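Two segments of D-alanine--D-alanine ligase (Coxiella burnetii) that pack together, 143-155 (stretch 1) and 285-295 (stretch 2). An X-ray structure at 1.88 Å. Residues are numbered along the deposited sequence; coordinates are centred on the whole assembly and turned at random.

Stretch 1 143-155: LTKTVLRAGGIPV
Stretch 2 (285-295) QIAIDAFKMVH

Two helices, 143-150 and 285-293, cross at 109° between their N-to-C directions, with axes 9.9 Å apart at closest approach. The register is set by L148 CA to A290 CA at 6.5 Å and V147 CA to V294 CA at 6.9 Å. No hydrogen bond spans the stretches; 435 Å² of surface, both sides summed, is buried through apolar packing.

M293 is the most heavily covered residue. Its CA-to-CB bond points toward stretch 1, and chi angles of t, t, m (-167°, 157°, -65°) lay the unbranched chain across the end of the first helix: M293 SD lies 3.5 Å from G151 CA, 3.6 Å from L148 O and 3.6 Å from I153 CD1. An ideal CB on G151 (phi/psi -91/10) would sit 2.1 Å from M293 SD, so the missing side chain makes room for the sulfur. G152 is glycine for a backbone reason: at 84/10 a CB would jam against the preceding carbonyl. This turn closes with I153 N to L148 O, a 2.9 Å hydrogen bond.

The CA-to-CB bond of I153 points toward stretch 2; chi1 m with chi2 t sends I153 CD1 to the backbone of the second helix, 3.4 Å from A290 N, and to A290 CB at 3.9 Å. The other branch places I153 CG2 3.8 Å from I286 CG2. I286, also m and t, extends I286 CD1 to 4.3 Å from P154 CG.

The CA-to-CB bond of L148 runs sideways to stretch 2, but chi1 m with chi2 t brings the end nearer: L148 CD2 lies 3.8 Å from A290 CB, 4.1 Å from M293 CB and 4.1 Å from V294 CG1. The small A290 suits this close approach. The CA-to-CB bond of V147 (t) points toward stretch 2, with V147 CG1 3.6 Å from M293 O. V294 (m), at -98/11, sets V294 CG1 4.2 Å from T144 CG2.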

# COMPACT_ATOMS: atom_id res chain seq x y z
N LEU A 143 -6.49 -2.84 10.22
CA LEU A 143 -5.48 -3.68 9.58
C LEU A 143 -4.18 -3.64 10.38
O LEU A 143 -3.54 -4.67 10.58
CB LEU A 143 -5.24 -3.24 8.13
CG LEU A 143 -4.15 -3.96 7.34
CD1 LEU A 143 -4.40 -5.47 7.32
CD2 LEU A 143 -4.06 -3.37 5.92
N THR A 144 -3.80 -2.45 10.85
CA THR A 144 -2.61 -2.32 11.69
C THR A 144 -2.71 -3.25 12.89
O THR A 144 -1.80 -4.01 13.19
CB THR A 144 -2.45 -0.88 12.26
OG1 THR A 144 -2.73 0.09 11.24
CG2 THR A 144 -1.03 -0.68 12.77
N LYS A 145 -3.85 -3.18 13.58
CA LYS A 145 -4.03 -3.99 14.77
C LYS A 145 -4.05 -5.48 14.46
O LYS A 145 -3.58 -6.28 15.26
CB LYS A 145 -5.30 -3.58 15.52
CG LYS A 145 -5.13 -2.28 16.28
CD LYS A 145 -6.43 -1.88 16.94
CE LYS A 145 -6.26 -0.58 17.70
NZ LYS A 145 -7.42 -0.40 18.59
N THR A 146 -4.56 -5.84 13.29
CA THR A 146 -4.59 -7.23 12.89
C THR A 146 -3.15 -7.74 12.82
O THR A 146 -2.83 -8.81 13.34
CB THR A 146 -5.23 -7.40 11.50
OG1 THR A 146 -6.61 -7.04 11.58
CG2 THR A 146 -5.11 -8.84 11.02
N VAL A 147 -2.30 -6.96 12.17
CA VAL A 147 -0.92 -7.37 11.97
C VAL A 147 -0.19 -7.38 13.31
O VAL A 147 0.55 -8.33 13.62
CB VAL A 147 -0.23 -6.47 10.94
CG1 VAL A 147 1.26 -6.73 10.92
CG2 VAL A 147 -0.86 -6.69 9.55
N LEU A 148 -0.41 -6.35 14.13
CA LEU A 148 0.25 -6.27 15.43
C LEU A 148 -0.16 -7.43 16.32
O LEU A 148 0.69 -8.11 16.91
CB LEU A 148 -0.07 -4.95 16.13
CG LEU A 148 0.53 -3.73 15.42
CD1 LEU A 148 0.09 -2.44 16.12
CD2 LEU A 148 2.04 -3.86 15.35
N ARG A 149 -1.46 -7.67 16.42
CA ARG A 149 -1.93 -8.71 17.31
C ARG A 149 -1.47 -10.09 16.85
O ARG A 149 -1.12 -10.93 17.67
CB ARG A 149 -3.45 -8.67 17.44
CG ARG A 149 -3.97 -9.75 18.34
CD ARG A 149 -5.33 -10.20 17.86
NE ARG A 149 -6.47 -9.52 18.46
CZ ARG A 149 -6.44 -8.67 19.48
NH1 ARG A 149 -5.31 -8.34 20.06
NH2 ARG A 149 -7.58 -8.15 19.92
N ALA A 150 -1.47 -10.31 15.54
CA ALA A 150 -0.99 -11.58 14.99
C ALA A 150 0.44 -11.82 15.41
O ALA A 150 0.85 -12.96 15.60
CB ALA A 150 -1.12 -11.58 13.48
N GLY A 151 1.21 -10.75 15.54
CA GLY A 151 2.61 -10.88 15.94
C GLY A 151 2.82 -10.81 17.44
O GLY A 151 3.95 -10.71 17.90
N GLY A 152 1.73 -10.85 18.20
CA GLY A 152 1.81 -10.85 19.65
C GLY A 152 1.96 -9.49 20.30
O GLY A 152 2.23 -9.40 21.50
N ILE A 153 1.78 -8.41 19.54
CA ILE A 153 1.84 -7.09 20.15
C ILE A 153 0.50 -6.71 20.76
O ILE A 153 -0.54 -6.85 20.13
CB ILE A 153 2.37 -6.03 19.17
CG1 ILE A 153 3.87 -6.25 18.95
CG2 ILE A 153 2.10 -4.62 19.69
CD1 ILE A 153 4.48 -5.41 17.88
N PRO A 154 0.52 -6.27 22.02
CA PRO A 154 -0.70 -5.92 22.75
C PRO A 154 -1.35 -4.71 22.10
O PRO A 154 -0.66 -3.70 21.94
CB PRO A 154 -0.18 -5.52 24.14
CG PRO A 154 1.24 -6.02 24.19
CD PRO A 154 1.75 -5.99 22.79
N VAL A 155 -2.62 -4.81 21.70
CA VAL A 155 -3.31 -3.65 21.15
C VAL A 155 -4.66 -3.43 21.82
O VAL A 155 -5.23 -4.35 22.41
CB VAL A 155 -3.54 -3.78 19.62
CG1 VAL A 155 -2.22 -4.03 18.91
CG2 VAL A 155 -4.50 -4.91 19.33
N GLN A 285 10.19 -0.48 23.72
CA GLN A 285 10.44 -1.74 23.03
C GLN A 285 9.30 -2.13 22.11
O GLN A 285 9.53 -2.61 21.01
CB GLN A 285 10.73 -2.87 24.00
CG GLN A 285 11.18 -4.14 23.28
CD GLN A 285 12.50 -3.97 22.53
OE1 GLN A 285 13.54 -3.79 23.16
NE2 GLN A 285 12.45 -4.00 21.19
N ILE A 286 8.08 -1.91 22.57
CA ILE A 286 6.90 -2.25 21.78
C ILE A 286 6.81 -1.32 20.59
O ILE A 286 6.45 -1.74 19.49
CB ILE A 286 5.61 -2.17 22.62
CG1 ILE A 286 5.64 -3.23 23.73
CG2 ILE A 286 4.39 -2.40 21.74
CD1 ILE A 286 4.45 -3.18 24.64
N ALA A 287 7.14 -0.05 20.79
CA ALA A 287 7.16 0.88 19.65
C ALA A 287 8.10 0.38 18.54
O ALA A 287 7.74 0.38 17.36
CB ALA A 287 7.55 2.29 20.09
N ILE A 288 9.29 -0.05 18.93
CA ILE A 288 10.27 -0.58 18.00
C ILE A 288 9.77 -1.87 17.37
O ILE A 288 9.87 -2.05 16.16
CB ILE A 288 11.62 -0.83 18.67
CG1 ILE A 288 12.34 0.50 18.91
CG2 ILE A 288 12.47 -1.75 17.83
CD1 ILE A 288 13.45 0.41 19.93
N ASP A 289 9.23 -2.77 18.18
CA ASP A 289 8.72 -4.04 17.66
C ASP A 289 7.54 -3.84 16.70
O ASP A 289 7.44 -4.51 15.68
CB ASP A 289 8.32 -4.96 18.80
CG ASP A 289 9.51 -5.43 19.62
OD1 ASP A 289 10.65 -5.19 19.20
OD2 ASP A 289 9.29 -6.05 20.68
N ALA A 290 6.64 -2.92 17.05
CA ALA A 290 5.50 -2.60 16.22
C ALA A 290 5.97 -2.03 14.88
O ALA A 290 5.48 -2.40 13.83
CB ALA A 290 4.61 -1.58 16.93
N PHE A 291 6.90 -1.08 14.96
CA PHE A 291 7.51 -0.47 13.79
C PHE A 291 8.01 -1.56 12.85
O PHE A 291 7.77 -1.53 11.64
CB PHE A 291 8.68 0.40 14.26
CG PHE A 291 9.32 1.22 13.17
CD1 PHE A 291 8.90 2.53 12.93
CD2 PHE A 291 10.36 0.71 12.42
CE1 PHE A 291 9.51 3.29 11.95
CE2 PHE A 291 10.96 1.47 11.44
CZ PHE A 291 10.54 2.75 11.20
N LYS A 292 8.69 -2.54 13.41
CA LYS A 292 9.27 -3.61 12.60
C LYS A 292 8.18 -4.53 12.06
O LYS A 292 8.24 -4.97 10.91
CB LYS A 292 10.31 -4.40 13.40
CG LYS A 292 11.61 -3.63 13.63
CD LYS A 292 12.39 -4.15 14.83
CE LYS A 292 13.26 -5.34 14.48
NZ LYS A 292 14.05 -5.76 15.67
N MET A 293 7.18 -4.79 12.89
CA MET A 293 6.12 -5.73 12.56
C MET A 293 5.27 -5.28 11.38
O MET A 293 4.76 -6.10 10.63
CB MET A 293 5.22 -5.96 13.77
CG MET A 293 4.30 -7.14 13.61
SD MET A 293 3.83 -7.73 15.23
CE MET A 293 5.41 -8.30 15.86
N VAL A 294 5.14 -3.97 11.20
CA VAL A 294 4.42 -3.46 10.05
C VAL A 294 5.39 -3.06 8.94
O VAL A 294 5.00 -2.41 7.98
CB VAL A 294 3.54 -2.25 10.42
CG1 VAL A 294 2.48 -2.68 11.45
CG2 VAL A 294 4.39 -1.13 10.96
N HIS A 295 6.65 -3.44 9.10
CA HIS A 295 7.68 -3.22 8.07
C HIS A 295 7.80 -1.77 7.69
O HIS A 295 7.92 -1.42 6.50
CB HIS A 295 7.40 -4.11 6.86
CG HIS A 295 7.21 -5.54 7.23
ND1 HIS A 295 6.07 -6.25 6.93
CD2 HIS A 295 8.00 -6.38 7.93
CE1 HIS A 295 6.18 -7.47 7.40
NE2 HIS A 295 7.34 -7.58 8.03